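Local coordinates for protein hydrolase (Thermus thermophilus, PDB 1UFO) that probably catalyses the hydrolysis of a substrate that remains to be defined, as a member of the alpha/beta hydrolase fold, at residues 27-32 against 39-44; 45-50 against 131-136; 79-84 against 140-145. One frame throughout, in Å; residues are numbered along the deposited sequence.

Interaction 1. Residues 27-32 against 39-44; sequences LLALHG and HILALL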
ATOM      1  N   LEU A  27       8.408 -13.535  11.379  1.00  8.57           N
ATOM      2  CA  LEU A  27       7.239 -13.503  10.480  1.00  8.50           C
ATOM      3  C   LEU A  27       6.893 -14.964  10.241  1.00  8.67           C
ATOM      4  O   LEU A  27       7.661 -15.707   9.632  1.00  9.54           O
ATOM      5  CB  LEU A  27       7.550 -12.820   9.138  1.00 10.71           C
ATOM      6  CG  LEU A  27       6.401 -12.769   8.143  1.00 10.63           C
ATOM      7  CD1 LEU A  27       5.184 -12.030   8.794  1.00 12.42           C
ATOM      8  CD2 LEU A  27       6.776 -12.110   6.848  1.00 12.12           C
ATOM      9  N   LEU A  28       5.728 -15.392  10.733  1.00  7.01           N
ATOM     10  CA  LEU A  28       5.224 -16.747  10.444  1.00  8.12           C
ATOM     11  C   LEU A  28       4.377 -16.609   9.201  1.00  8.85           C
ATOM     12  O   LEU A  28       3.398 -15.841   9.209  1.00  9.91           O
ATOM     13  CB  LEU A  28       4.364 -17.319  11.646  1.00  9.03           C
ATOM     14  CG  LEU A  28       3.670 -18.664  11.329  1.00  9.25           C
ATOM     15  CD1 LEU A  28       4.672 -19.763  10.951  1.00 10.23           C
ATOM     16  CD2 LEU A  28       2.854 -19.118  12.633  1.00 12.35           C
ATOM     17  N   ALA A  29       4.726 -17.357   8.170  1.00  8.46           N
ATOM     18  CA  ALA A  29       4.015 -17.281   6.845  1.00  8.19           C
ATOM     19  C   ALA A  29       3.256 -18.550   6.594  1.00  9.04           C
ATOM     20  O   ALA A  29       3.798 -19.634   6.764  1.00  8.62           O
ATOM     21  CB  ALA A  29       5.036 -17.019   5.713  1.00 10.06           C
ATOM     22  N   LEU A  30       2.007 -18.402   6.151  1.00  8.09           N
ATOM     23  CA  LEU A  30       1.033 -19.472   5.939  1.00  8.46           C
ATOM     24  C   LEU A  30       0.652 -19.480   4.485  1.00  9.73           C
ATOM     25  O   LEU A  30       0.087 -18.524   3.953  1.00  8.54           O
ATOM     26  CB  LEU A  30      -0.241 -19.256   6.773  1.00  8.06           C
ATOM     27  CG  LEU A  30       0.109 -19.016   8.257  1.00  9.96           C
ATOM     28  CD1 LEU A  30      -1.239 -18.759   9.026  1.00 11.47           C
ATOM     29  CD2 LEU A  30       0.837 -20.241   8.935  1.00 10.34           C
ATOM     30  N   HIS A  31       1.045 -20.576   3.810  1.00  9.44           N
ATOM     31  CA  HIS A  31       0.868 -20.703   2.388  1.00  8.93           C
ATOM     32  C   HIS A  31      -0.604 -20.942   2.018  1.00  9.25           C
ATOM     33  O   HIS A  31      -1.448 -21.144   2.904  1.00  9.84           O
ATOM     34  CB  HIS A  31       1.807 -21.853   1.888  1.00  9.22           C
ATOM     35  CG  HIS A  31       1.382 -23.231   2.307  1.00  9.25           C
ATOM     36  ND1 HIS A  31       0.272 -23.864   1.781  1.00  9.07           N
ATOM     37  CD2 HIS A  31       1.924 -24.089   3.224  1.00  9.46           C
ATOM     38  CE1 HIS A  31       0.174 -25.082   2.316  1.00 10.47           C
ATOM     39  NE2 HIS A  31       1.183 -25.246   3.186  1.00  9.08           N
ATOM     40  N   GLY A  32      -0.869 -21.009   0.694  1.00 10.69           N
ATOM     41  CA  GLY A  32      -2.246 -21.214   0.262  1.00 10.77           C
ATOM     42  C   GLY A  32      -2.537 -22.614  -0.236  1.00 10.40           C
ATOM     43  O   GLY A  32      -1.651 -23.468  -0.170  1.00 11.56           O
ATOM     44  N   HIS A  39       7.267 -22.514  -1.051  1.00 10.45           N
ATOM     45  CA  HIS A  39       6.687 -21.564  -2.010  1.00 10.45           C
ATOM     46  C   HIS A  39       6.376 -20.213  -1.337  1.00 10.52           C
ATOM     47  O   HIS A  39       6.748 -19.174  -1.859  1.00 11.12           O
ATOM     48  CB  HIS A  39       5.389 -22.147  -2.585  1.00 13.63           C
ATOM     49  CG  HIS A  39       4.819 -21.310  -3.676  1.00 16.93           C
ATOM     50  ND1 HIS A  39       3.494 -20.928  -3.698  1.00 19.05           N
ATOM     51  CD2 HIS A  39       5.399 -20.768  -4.775  1.00 19.78           C
ATOM     52  CE1 HIS A  39       3.281 -20.195  -4.785  1.00 19.19           C
ATOM     53  NE2 HIS A  39       4.420 -20.080  -5.463  1.00 17.82           N
ATOM     54  N   ILE A  40       5.716 -20.245  -0.177  1.00  9.79           N
ATOM     55  CA  ILE A  40       5.347 -18.933   0.414  1.00  9.54           C
ATOM     56  C   ILE A  40       6.612 -18.145   0.863  1.00  8.72           C
ATOM     57  O   ILE A  40       6.681 -16.926   0.632  1.00  9.00           O
ATOM     58  CB  ILE A  40       4.307 -19.137   1.573  1.00  9.17           C
ATOM     59  CG1 ILE A  40       3.844 -17.770   2.099  1.00 11.81           C
ATOM     60  CG2 ILE A  40       4.925 -19.876   2.746  1.00  8.74           C
ATOM     61  CD1 ILE A  40       3.039 -17.062   1.080  1.00 15.92           C
ATOM     62  N   LEU A  41       7.668 -18.798   1.373  1.00  9.29           N
ATOM     63  CA  LEU A  41       8.854 -18.013   1.768  1.00  9.82           C
ATOM     64  C   LEU A  41       9.558 -17.427   0.508  1.00  9.67           C
ATOM     65  O   LEU A  41      10.079 -16.315   0.564  1.00 10.51           O
ATOM     66  CB  LEU A  41       9.828 -18.855   2.572  1.00 10.03           C
ATOM     67  CG  LEU A  41       9.207 -19.239   3.944  1.00  9.63           C
ATOM     68  CD1 LEU A  41      10.374 -19.799   4.775  1.00 11.72           C
ATOM     69  CD2 LEU A  41       8.543 -18.070   4.678  1.00 11.12           C
ATOM     70  N   ALA A  42       9.517 -18.156  -0.618  1.00  9.58           N
ATOM     71  CA  ALA A  42      10.157 -17.659  -1.824  1.00 11.15           C
ATOM     72  C   ALA A  42       9.451 -16.414  -2.391  1.00 11.24           C
ATOM     73  O   ALA A  42      10.075 -15.679  -3.125  1.00 12.19           O
ATOM     74  CB  ALA A  42      10.151 -18.763  -2.909  1.00 11.99           C
ATOM     75  N   LEU A  43       8.183 -16.243  -2.006  1.00 10.12           N
ATOM     76  CA  LEU A  43       7.413 -15.068  -2.505  1.00  9.87           C
ATOM     77  C   LEU A  43       7.625 -13.857  -1.565  1.00 10.20           C
ATOM     78  O   LEU A  43       6.947 -12.802  -1.796  1.00 10.45           O
ATOM     79  CB  LEU A  43       5.905 -15.479  -2.548  1.00 11.08           C
ATOM     80  CG  LEU A  43       5.565 -16.539  -3.640  1.00 13.58           C
ATOM     81  CD1 LEU A  43       4.199 -17.137  -3.336  1.00 15.17           C
ATOM     82  CD2 LEU A  43       5.694 -15.953  -5.028  1.00 16.27           C
ATOM     83  N   LEU A  44       8.478 -13.953  -0.559  1.00 10.23           N
ATOM     84  CA  LEU A  44       8.751 -12.821   0.335  1.00 11.25           C
ATOM     85  C   LEU A  44      10.228 -12.385   0.180  1.00 11.36           C
ATOM     86  O   LEU A  44      10.980 -12.346   1.135  1.00 11.45           O
ATOM     87  CB  LEU A  44       8.444 -13.171   1.795  1.00 11.67           C
ATOM     88  CG  LEU A  44       6.984 -13.633   1.999  1.00 10.43           C
ATOM     89  CD1 LEU A  44       6.747 -14.157   3.390  1.00 11.97           C
ATOM     90  CD2 LEU A  44       5.982 -12.515   1.746  1.00 13.82           C
TER
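Ala29 presents its single methyl to three side chains of the 39-44 segment. Its CB lies 3.8 Å from CD2 of Leu41 and 3.9 Å from CG1 of Ile40, while CD1 of Leu44 approaches the same CB at 4.1 Å. To the N-terminal side of Ala29, Leu27 and Leu44 reach toward each other tip to tip, CD2 of Leu27 meeting CD1 of Leu44 at 4.0 Å. The backbones come nearest at His31 and Ile40, whose CA atoms are 5.2 Å apart, and there CB of His31 meets CB of Ile40 at 3.7 Å. All of this is apolar packing, and every touching residue is buried. It joins the first strand and the helix of the beta-alpha-beta unit made by strand 25-30, helix 37-42 and strand 52-56, in an alpha/beta hydrolase sheet. The imidazole of His31 turns away from Ile40, with chi1 at 71°. Its ND1 donates to O of Gly32 (2.8 Å), and that oxygen lies almost in the ring plane. NE2 accepts from the backbone N of Ala59, so the ring is fixed at both nitrogens. Leu41 also packs on Leu54 and Ala56 of strand 52-56.

Interaction 2. Residues 45-50 against 131-136; sequences PGYAER and GVLAFI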
ATOM      1  N   PRO A  45      10.616 -12.040  -1.030  1.00 12.87           N
ATOM      2  CA  PRO A  45      12.010 -11.610  -1.226  1.00 12.87           C
ATOM      3  C   PRO A  45      12.339 -10.348  -0.412  1.00 13.72           C
ATOM      4  O   PRO A  45      11.512  -9.453  -0.243  1.00 13.27           O
ATOM      5  CB  PRO A  45      12.073 -11.381  -2.748  1.00 14.24           C
ATOM      6  CG  PRO A  45      10.712 -10.803  -3.059  1.00 13.19           C
ATOM      7  CD  PRO A  45       9.813 -11.791  -2.250  1.00 13.47           C
ATOM      8  N   GLY A  46      13.582 -10.293   0.093  1.00 12.79           N
ATOM      9  CA  GLY A  46      14.055  -9.167   0.855  1.00 13.99           C
ATOM     10  C   GLY A  46      13.678  -9.061   2.334  1.00 13.41           C
ATOM     11  O   GLY A  46      14.211  -8.222   3.049  1.00 14.17           O
ATOM     12  N   TYR A  47      12.775  -9.915   2.778  1.00 12.66           N
ATOM     13  CA  TYR A  47      12.292  -9.823   4.134  1.00 11.02           C
ATOM     14  C   TYR A  47      13.381 -10.287   5.123  1.00 10.61           C
ATOM     15  O   TYR A  47      13.644  -9.561   6.066  1.00 10.65           O
ATOM     16  CB  TYR A  47      11.032 -10.675   4.317  1.00 12.35           C
ATOM     17  CG  TYR A  47       9.731 -10.064   3.831  1.00 10.89           C
ATOM     18  CD1 TYR A  47       8.667 -10.016   4.692  1.00 10.71           C
ATOM     19  CD2 TYR A  47       9.573  -9.610   2.530  1.00 10.56           C
ATOM     20  CE1 TYR A  47       7.380  -9.488   4.289  1.00 11.05           C
ATOM     21  CE2 TYR A  47       8.321  -9.115   2.081  1.00 10.45           C
ATOM     22  CZ  TYR A  47       7.253  -9.074   2.997  1.00  9.02           C
ATOM     23  OH  TYR A  47       6.033  -8.600   2.585  1.00 10.12           O
ATOM     24  N   ALA A  48      14.003 -11.419   4.818  1.00 12.08           N
ATOM     25  CA  ALA A  48      15.062 -11.900   5.722  1.00 11.16           C
ATOM     26  C   ALA A  48      16.233 -10.947   5.696  1.00 14.34           C
ATOM     27  O   ALA A  48      16.825 -10.610   6.767  1.00 14.22           O
ATOM     28  CB  ALA A  48      15.424 -13.312   5.352  1.00 14.11           C
ATOM     29  N   GLU A  49      16.536 -10.428   4.499  1.00 14.10           N
ATOM     30  CA  GLU A  49      17.657  -9.469   4.396  1.00 14.90           C
ATOM     31  C   GLU A  49      17.468  -8.187   5.184  1.00 14.97           C
ATOM     32  O   GLU A  49      18.434  -7.471   5.544  1.00 17.08           O
ATOM     33  CB  GLU A  49      17.891  -9.168   2.896  1.00 13.98           C
ATOM     34  CG  GLU A  49      18.282 -10.342   2.108  1.00 16.69           C
ATOM     35  CD  GLU A  49      17.157 -11.285   1.688  1.00 18.71           C
ATOM     36  OE1 GLU A  49      15.981 -11.064   2.021  1.00 19.38           O
ATOM     37  OE2 GLU A  49      17.460 -12.278   1.016  1.00 23.10           O
ATOM     38  N   ARG A  50      16.217  -7.842   5.511  1.00 14.04           N
ATOM     39  CA  ARG A  50      15.859  -6.664   6.257  1.00 16.98           C
ATOM     40  C   ARG A  50      15.810  -7.004   7.756  1.00 16.09           C
ATOM     41  O   ARG A  50      15.607  -6.132   8.603  1.00 18.97           O
ATOM     42  CB  ARG A  50      14.493  -6.211   5.738  1.00 19.59           C
ATOM     43  CG  ARG A  50      14.023  -4.871   6.000  1.00 26.11           C
ATOM     44  CD  ARG A  50      14.836  -3.865   5.168  1.00 27.70           C
ATOM     45  NE  ARG A  50      14.483  -3.732   3.758  1.00 31.64           N
ATOM     46  CZ  ARG A  50      13.579  -2.881   3.239  1.00 33.01           C
ATOM     47  NH1 ARG A  50      12.850  -2.055   4.001  1.00 33.97           N
ATOM     48  NH2 ARG A  50      13.494  -2.760   1.913  1.00 33.48           N
ATOM     49  N   GLY A 131       1.201  -7.616  13.914  1.00 10.75           N
ATOM     50  CA  GLY A 131       0.616  -7.105  12.670  1.00  9.83           C
ATOM     51  C   GLY A 131       0.427  -8.297  11.769  1.00 10.23           C
ATOM     52  O   GLY A 131       1.029  -9.363  11.984  1.00  9.97           O
ATOM     53  N   VAL A 132      -0.450  -8.145  10.776  1.00  7.64           N
ATOM     54  CA  VAL A 132      -0.750  -9.276   9.880  1.00  7.57           C
ATOM     55  C   VAL A 132      -0.811  -8.793   8.444  1.00  8.18           C
ATOM     56  O   VAL A 132      -1.390  -7.708   8.198  1.00  8.45           O
ATOM     57  CB  VAL A 132      -2.187  -9.807  10.217  1.00  8.63           C
ATOM     58  CG1 VAL A 132      -2.600 -10.903   9.202  1.00 10.56           C
ATOM     59  CG2 VAL A 132      -2.188 -10.454  11.650  1.00 10.83           C
ATOM     60  N   LEU A 133      -0.188  -9.573   7.528  1.00  7.61           N
ATOM     61  CA  LEU A 133      -0.308  -9.301   6.081  1.00  7.07           C
ATOM     62  C   LEU A 133      -1.214 -10.401   5.526  1.00  8.43           C
ATOM     63  O   LEU A 133      -0.969 -11.587   5.693  1.00  8.17           O
ATOM     64  CB  LEU A 133       1.058  -9.408   5.355  1.00  7.22           C
ATOM     65  CG  LEU A 133       2.141  -8.500   5.960  1.00  6.88           C
ATOM     66  CD1 LEU A 133       3.426  -8.727   5.124  1.00  8.71           C
ATOM     67  CD2 LEU A 133       1.760  -7.009   5.796  1.00  8.61           C
ATOM     68  N   ALA A 134      -2.308  -9.999   4.858  1.00  6.78           N
ATOM     69  CA  ALA A 134      -3.229 -10.950   4.255  1.00  6.67           C
ATOM     70  C   ALA A 134      -3.129 -10.709   2.746  1.00  7.04           C
ATOM     71  O   ALA A 134      -3.679  -9.748   2.188  1.00  8.01           O
ATOM     72  CB  ALA A 134      -4.690 -10.652   4.777  1.00  6.72           C
ATOM     73  N   PHE A 135      -2.385 -11.627   2.088  1.00  7.30           N
ATOM     74  CA  PHE A 135      -2.180 -11.505   0.671  1.00  7.27           C
ATOM     75  C   PHE A 135      -3.222 -12.326  -0.096  1.00  8.07           C
ATOM     76  O   PHE A 135      -3.535 -13.430   0.300  1.00  9.66           O
ATOM     77  CB  PHE A 135      -0.842 -12.105   0.280  1.00  7.59           C
ATOM     78  CG  PHE A 135       0.343 -11.354   0.765  1.00  7.21           C
ATOM     79  CD1 PHE A 135       0.996 -11.725   1.962  1.00  7.17           C
ATOM     80  CD2 PHE A 135       0.906 -10.304  -0.012  1.00  8.17           C
ATOM     81  CE1 PHE A 135       2.162 -11.085   2.364  1.00  6.09           C
ATOM     82  CE2 PHE A 135       2.063  -9.667   0.383  1.00  6.73           C
ATOM     83  CZ  PHE A 135       2.722 -10.047   1.586  1.00  6.12           C
ATOM     84  N   ILE A 136      -3.752 -11.721  -1.157  1.00  7.62           N
ATOM     85  CA  ILE A 136      -4.687 -12.379  -2.095  1.00  8.48           C
ATOM     86  C   ILE A 136      -5.749 -13.267  -1.436  1.00  9.27           C
ATOM     87  O   ILE A 136      -6.019 -14.386  -1.852  1.00  8.91           O
ATOM     88  CB  ILE A 136      -3.867 -13.160  -3.221  1.00  7.41           C
ATOM     89  CG1 ILE A 136      -3.123 -14.397  -2.650  1.00  8.63           C
ATOM     90  CG2 ILE A 136      -2.889 -12.128  -3.895  1.00  9.50           C
ATOM     91  CD1 ILE A 136      -2.346 -15.116  -3.879  1.00  7.88           C
TER
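With chi1 at -80°, Tyr47 sets its ring opposite the carbonyl carbon and extends toward strand 132-135, where Leu133 (chi1 -56°) and Phe135 (chi1 -69°) use the same rotamer family to reach back from the opposite direction. The backbones stay far apart, the closest CA atoms being those of Tyr47 and Leu133 at 12.8 Å, and the contact is therefore made by the ends of three side chains. The phenol oxygen is the meeting point: OH of Tyr47 stands 3.6 Å from CD1 of Leu133 and 3.7 Å from CZ of Phe135. CD1 of Leu133 comes in at the edge of the tyrosine ring, near its plane, and also meets CE1 of Tyr47 at 4.1 Å. The hydroxyl in turn lies in the plane of the Phe135 ring, at its edge, which distinguishes this approach from a stack of ring faces. Only 80 Å² is buried between the segments. The contact spans from the connection between helix 37-42 and strand 52-56 to an inner strand of the alpha/beta hydrolase sheet, between strands 107-112 and 175-180. Helix 221-236 meets the same group: Tyr47 also packs on Leu228, and Leu133 on Leu231. The polar need of the phenol is met outside the two segments, by a hydrogen bond from Tyr47 OH to the carbonyl oxygen of Ala224. Across this contact the hydroxyl meets carbon atoms alone, so the strand contributes van der Waals packing, while the bond to Ala224 supplies the polar partner and probably fixes the phenol's direction.

Interaction 3. Residues 79-84 against 140-145; sequences EEVYRV and FPMKLP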
ATOM      1  N   GLU A  79     -15.595 -28.608   1.979  1.00 16.01           N
ATOM      2  CA  GLU A  79     -15.479 -29.168   3.312  1.00 15.16           C
ATOM      3  C   GLU A  79     -14.013 -29.493   3.637  1.00 14.63           C
ATOM      4  O   GLU A  79     -13.515 -29.185   4.725  1.00 14.77           O
ATOM      5  CB  GLU A  79     -16.292 -30.465   3.361  1.00 16.36           C
ATOM      6  CG  GLU A  79     -16.304 -31.133   4.683  1.00 19.91           C
ATOM      7  CD  GLU A  79     -17.233 -32.331   4.691  1.00 21.02           C
ATOM      8  OE1 GLU A  79     -18.210 -32.215   5.387  1.00 21.95           O
ATOM      9  OE2 GLU A  79     -16.939 -33.333   4.023  1.00 24.39           O
ATOM     10  N   GLU A  80     -13.362 -30.166   2.696  1.00 14.48           N
ATOM     11  CA  GLU A  80     -11.975 -30.574   2.923  1.00 13.28           C
ATOM     12  C   GLU A  80     -10.997 -29.376   2.958  1.00 13.23           C
ATOM     13  O   GLU A  80     -10.016 -29.348   3.763  1.00 12.24           O
ATOM     14  CB  GLU A  80     -11.585 -31.591   1.845  1.00 15.47           C
ATOM     15  CG  GLU A  80     -12.300 -32.923   2.194  1.00 18.05           C
ATOM     16  CD  GLU A  80     -12.050 -34.055   1.194  1.00 23.46           C
ATOM     17  OE1 GLU A  80     -12.852 -35.035   1.275  1.00 24.68           O
ATOM     18  OE2 GLU A  80     -11.108 -33.973   0.368  1.00 26.01           O
ATOM     19  N   VAL A  81     -11.293 -28.362   2.160  1.00 11.42           N
ATOM     20  CA  VAL A  81     -10.425 -27.168   2.139  1.00 12.50           C
ATOM     21  C   VAL A  81     -10.513 -26.493   3.507  1.00 12.06           C
ATOM     22  O   VAL A  81      -9.466 -26.145   4.105  1.00 11.33           O
ATOM     23  CB  VAL A  81     -10.898 -26.195   1.027  1.00 11.63           C
ATOM     24  CG1 VAL A  81     -10.287 -24.779   1.252  1.00 12.96           C
ATOM     25  CG2 VAL A  81     -10.450 -26.702  -0.319  1.00 12.45           C
ATOM     26  N   TYR A  82     -11.714 -26.322   4.067  1.00 11.29           N
ATOM     27  CA  TYR A  82     -11.744 -25.624   5.356  1.00 11.58           C
ATOM     28  C   TYR A  82     -11.361 -26.470   6.559  1.00 11.47           C
ATOM     29  O   TYR A  82     -10.985 -25.929   7.627  1.00 13.14           O
ATOM     30  CB  TYR A  82     -13.069 -24.892   5.552  1.00 10.66           C
ATOM     31  CG  TYR A  82     -13.130 -23.712   4.612  1.00 11.50           C
ATOM     32  CD1 TYR A  82     -13.955 -23.714   3.496  1.00 13.56           C
ATOM     33  CD2 TYR A  82     -12.268 -22.637   4.784  1.00 12.03           C
ATOM     34  CE1 TYR A  82     -13.929 -22.679   2.583  1.00 15.57           C
ATOM     35  CE2 TYR A  82     -12.191 -21.578   3.834  1.00 15.12           C
ATOM     36  CZ  TYR A  82     -13.030 -21.616   2.731  1.00 15.34           C
ATOM     37  OH  TYR A  82     -12.802 -20.677   1.746  1.00 15.96           O
ATOM     38  N   ARG A  83     -11.402 -27.801   6.401  1.00 11.67           N
ATOM     39  CA  ARG A  83     -10.856 -28.648   7.478  1.00 12.38           C
ATOM     40  C   ARG A  83      -9.306 -28.490   7.449  1.00 12.22           C
ATOM     41  O   ARG A  83      -8.657 -28.392   8.520  1.00 13.08           O
ATOM     42  CB  ARG A  83     -11.327 -30.089   7.239  1.00 13.77           C
ATOM     43  CG  ARG A  83     -10.629 -31.112   8.155  1.00 13.47           C
ATOM     44  CD  ARG A  83     -10.604 -30.681   9.654  1.00 13.30           C
ATOM     45  NE  ARG A  83     -11.933 -30.373  10.201  1.00 13.81           N
ATOM     46  CZ  ARG A  83     -12.156 -29.812  11.388  1.00 11.93           C
ATOM     47  NH1 ARG A  83     -13.396 -29.573  11.817  1.00 13.41           N
ATOM     48  NH2 ARG A  83     -11.140 -29.470  12.209  1.00 14.89           N
ATOM     49  N   VAL A  84      -8.702 -28.457   6.260  1.00 11.43           N
ATOM     50  CA  VAL A  84      -7.222 -28.126   6.180  1.00 10.21           C
ATOM     51  C   VAL A  84      -7.009 -26.737   6.876  1.00 10.99           C
ATOM     52  O   VAL A  84      -6.086 -26.617   7.704  1.00  9.95           O
ATOM     53  CB  VAL A  84      -6.758 -27.958   4.744  1.00 10.14           C
ATOM     54  CG1 VAL A  84      -5.289 -27.321   4.698  1.00  9.99           C
ATOM     55  CG2 VAL A  84      -6.677 -29.359   4.023  1.00 12.91           C
ATOM     56  N   PHE A 140     -13.740 -14.094   4.776  1.00 10.96           N
ATOM     57  CA  PHE A 140     -14.903 -14.898   4.606  1.00 11.16           C
ATOM     58  C   PHE A 140     -14.513 -16.100   3.797  1.00 10.90           C
ATOM     59  O   PHE A 140     -13.666 -16.022   2.908  1.00 11.48           O
ATOM     60  CB  PHE A 140     -16.004 -14.180   3.808  1.00 11.65           C
ATOM     61  CG  PHE A 140     -16.665 -13.059   4.562  1.00 12.35           C
ATOM     62  CD1 PHE A 140     -16.104 -11.766   4.633  1.00 11.59           C
ATOM     63  CD2 PHE A 140     -17.843 -13.313   5.244  1.00 13.78           C
ATOM     64  CE1 PHE A 140     -16.742 -10.761   5.406  1.00 13.55           C
ATOM     65  CE2 PHE A 140     -18.474 -12.327   5.999  1.00 14.59           C
ATOM     66  CZ  PHE A 140     -17.944 -11.059   6.096  1.00 14.33           C
ATOM     67  N   PRO A 141     -15.170 -17.257   4.064  1.00 13.22           N
ATOM     68  CA  PRO A 141     -14.882 -18.465   3.291  1.00 14.55           C
ATOM     69  C   PRO A 141     -15.483 -18.282   1.903  1.00 15.31           C
ATOM     70  O   PRO A 141     -16.328 -17.422   1.703  1.00 16.45           O
ATOM     71  CB  PRO A 141     -15.569 -19.587   4.055  1.00 15.29           C
ATOM     72  CG  PRO A 141     -16.773 -18.880   4.651  1.00 14.70           C
ATOM     73  CD  PRO A 141     -16.195 -17.491   5.099  1.00 14.13           C
HETATM   74  N   MSE A 142     -14.932 -19.014   0.959  1.00 15.41           N
HETATM   75  CA  MSE A 142     -15.408 -18.876  -0.404  1.00 15.40           C
HETATM   76  C   MSE A 142     -16.880 -19.090  -0.559  1.00 17.51           C
HETATM   77  O   MSE A 142     -17.554 -19.786   0.186  1.00 17.37           O
HETATM   78  CB  MSE A 142     -14.653 -19.852  -1.325  1.00 16.60           C
HETATM   79  CG  MSE A 142     -15.028 -21.334  -1.084  1.00 17.88           C
HETATM   80 SE   MSE A 142     -14.023 -22.523  -2.251  1.00 24.88          SE
HETATM   81  CE  MSE A 142     -12.602 -22.895  -1.112  1.00 23.62           C
ATOM     82  N   LYS A 143     -17.412 -18.458  -1.587  1.00 20.08           N
ATOM     83  CA  LYS A 143     -18.813 -18.672  -1.894  1.00 20.86           C
ATOM     84  C   LYS A 143     -18.975 -20.168  -2.139  1.00 19.93           C
ATOM     85  O   LYS A 143     -18.203 -20.752  -2.877  1.00 20.91           O
ATOM     86  CB  LYS A 143     -19.127 -17.842  -3.140  1.00 22.58           C
ATOM     87  CG  LYS A 143     -18.360 -16.521  -3.031  1.00 27.49           C
ATOM     88  CD  LYS A 143     -18.915 -15.346  -3.838  1.00 32.06           C
ATOM     89  CE  LYS A 143     -17.742 -14.388  -4.259  1.00 29.24           C
ATOM     90  NZ  LYS A 143     -16.838 -15.062  -5.191  1.00 32.47           N
ATOM     91  N   LEU A 144     -20.031 -20.763  -1.576  1.00 20.90           N
ATOM     92  CA  LEU A 144     -20.257 -22.201  -1.687  1.00 22.40           C
ATOM     93  C   LEU A 144     -20.757 -22.601  -3.061  1.00 22.86           C
ATOM     94  O   LEU A 144     -21.874 -22.264  -3.417  1.00 24.67           O
ATOM     95  CB  LEU A 144     -21.258 -22.652  -0.610  1.00 24.52           C
ATOM     96  CG  LEU A 144     -21.125 -24.139  -0.333  1.00 27.25           C
ATOM     97  CD1 LEU A 144     -19.875 -24.424   0.434  1.00 29.39           C
ATOM     98  CD2 LEU A 144     -22.367 -24.619   0.495  1.00 30.99           C
ATOM     99  N   PRO A 145     -19.950 -23.322  -3.842  1.00 22.12           N
ATOM    100  CA  PRO A 145     -20.393 -23.717  -5.205  1.00 23.07           C
ATOM    101  C   PRO A 145     -21.509 -24.720  -5.130  1.00 23.52           C
ATOM    102  O   PRO A 145     -21.603 -25.470  -4.188  1.00 23.74           O
ATOM    103  CB  PRO A 145     -19.164 -24.351  -5.825  1.00 23.10           C
ATOM    104  CG  PRO A 145     -17.963 -23.980  -4.835  1.00 22.99           C
ATOM    105  CD  PRO A 145     -18.641 -23.888  -3.512  1.00 23.83           C
TER
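The helical turn at Tyr82 faces the extended, irregular chain at Pro141, with 8.1 Å between their CA atoms, a separation that is bridged by the tyrosine side chain. The phenol oxygen receives a nearly linear hydrogen bond: N of Met142 donates to OH of Tyr82 at 2.8 Å, with an N-H...O angle of 173°. The proline just before this donor crosses the tyrosine at about a right angle and lays CB over one face of the ring. That CB is 4.0 Å from the ring centroid and 29° off the normal, a CH-pi contact displaced toward the hydroxyl end, since its nearest ring atom is CZ of Tyr82 at 3.5 Å. CG1 of Val81 sits over the centre of the other face, 4.3 Å above the plane, leaving the ring between a helix neighbour and the loop proline. In the alpha/beta hydrolase fold of this protein, the contact ties the N-terminal part of helix 77-103 to the long connection that follows strand 132-135 and leads to helix 153-160. Met142, a selenomethionine in this crystal, places CG between its backbone N and carbonyl carbon (chi1 70°), and a turn about the CG-SE bond then brings the terminal methyl back to the helix. CE of Met142 meets CG1 of Val81 at 3.8 Å and OH of Tyr82 at 3.6 Å. Helix 153-160 adds Val155 and Leu158 against Tyr82, and the ring meets Phe117 edge-to-face. The loop backbone is held further by Arg190 NH1, hydrogen-bonded to O of Pro141, and by the hydroxyl of Tyr159, hydrogen-bonded to O of Met142.

Interactions 1 and 2 form one continuous core against the same sheet, their centres 8 Å apart: CD2 of Leu27 touches CD1 of Tyr47 at 3.6 Å, and CD2 of Leu44 touches CZ of Phe135 at 4.1 Å. Interaction 3 stands apart, its centre 21 Å from that of interaction 1 and 25 Å from that of interaction 2, on the other side of the chain's centre from the latter, though 131-136 and 140-145 are close in sequence. Ser113, His217 and Asp183 form a probable catalytic triad, Ser113 on a probable nucleophile elbow. Leu30 of interaction 1 touches that elbow; Phe135 of interaction 2 lies near elbow and triad without touching them, whereas adjacent Ile136 packs on Asp183 and His217.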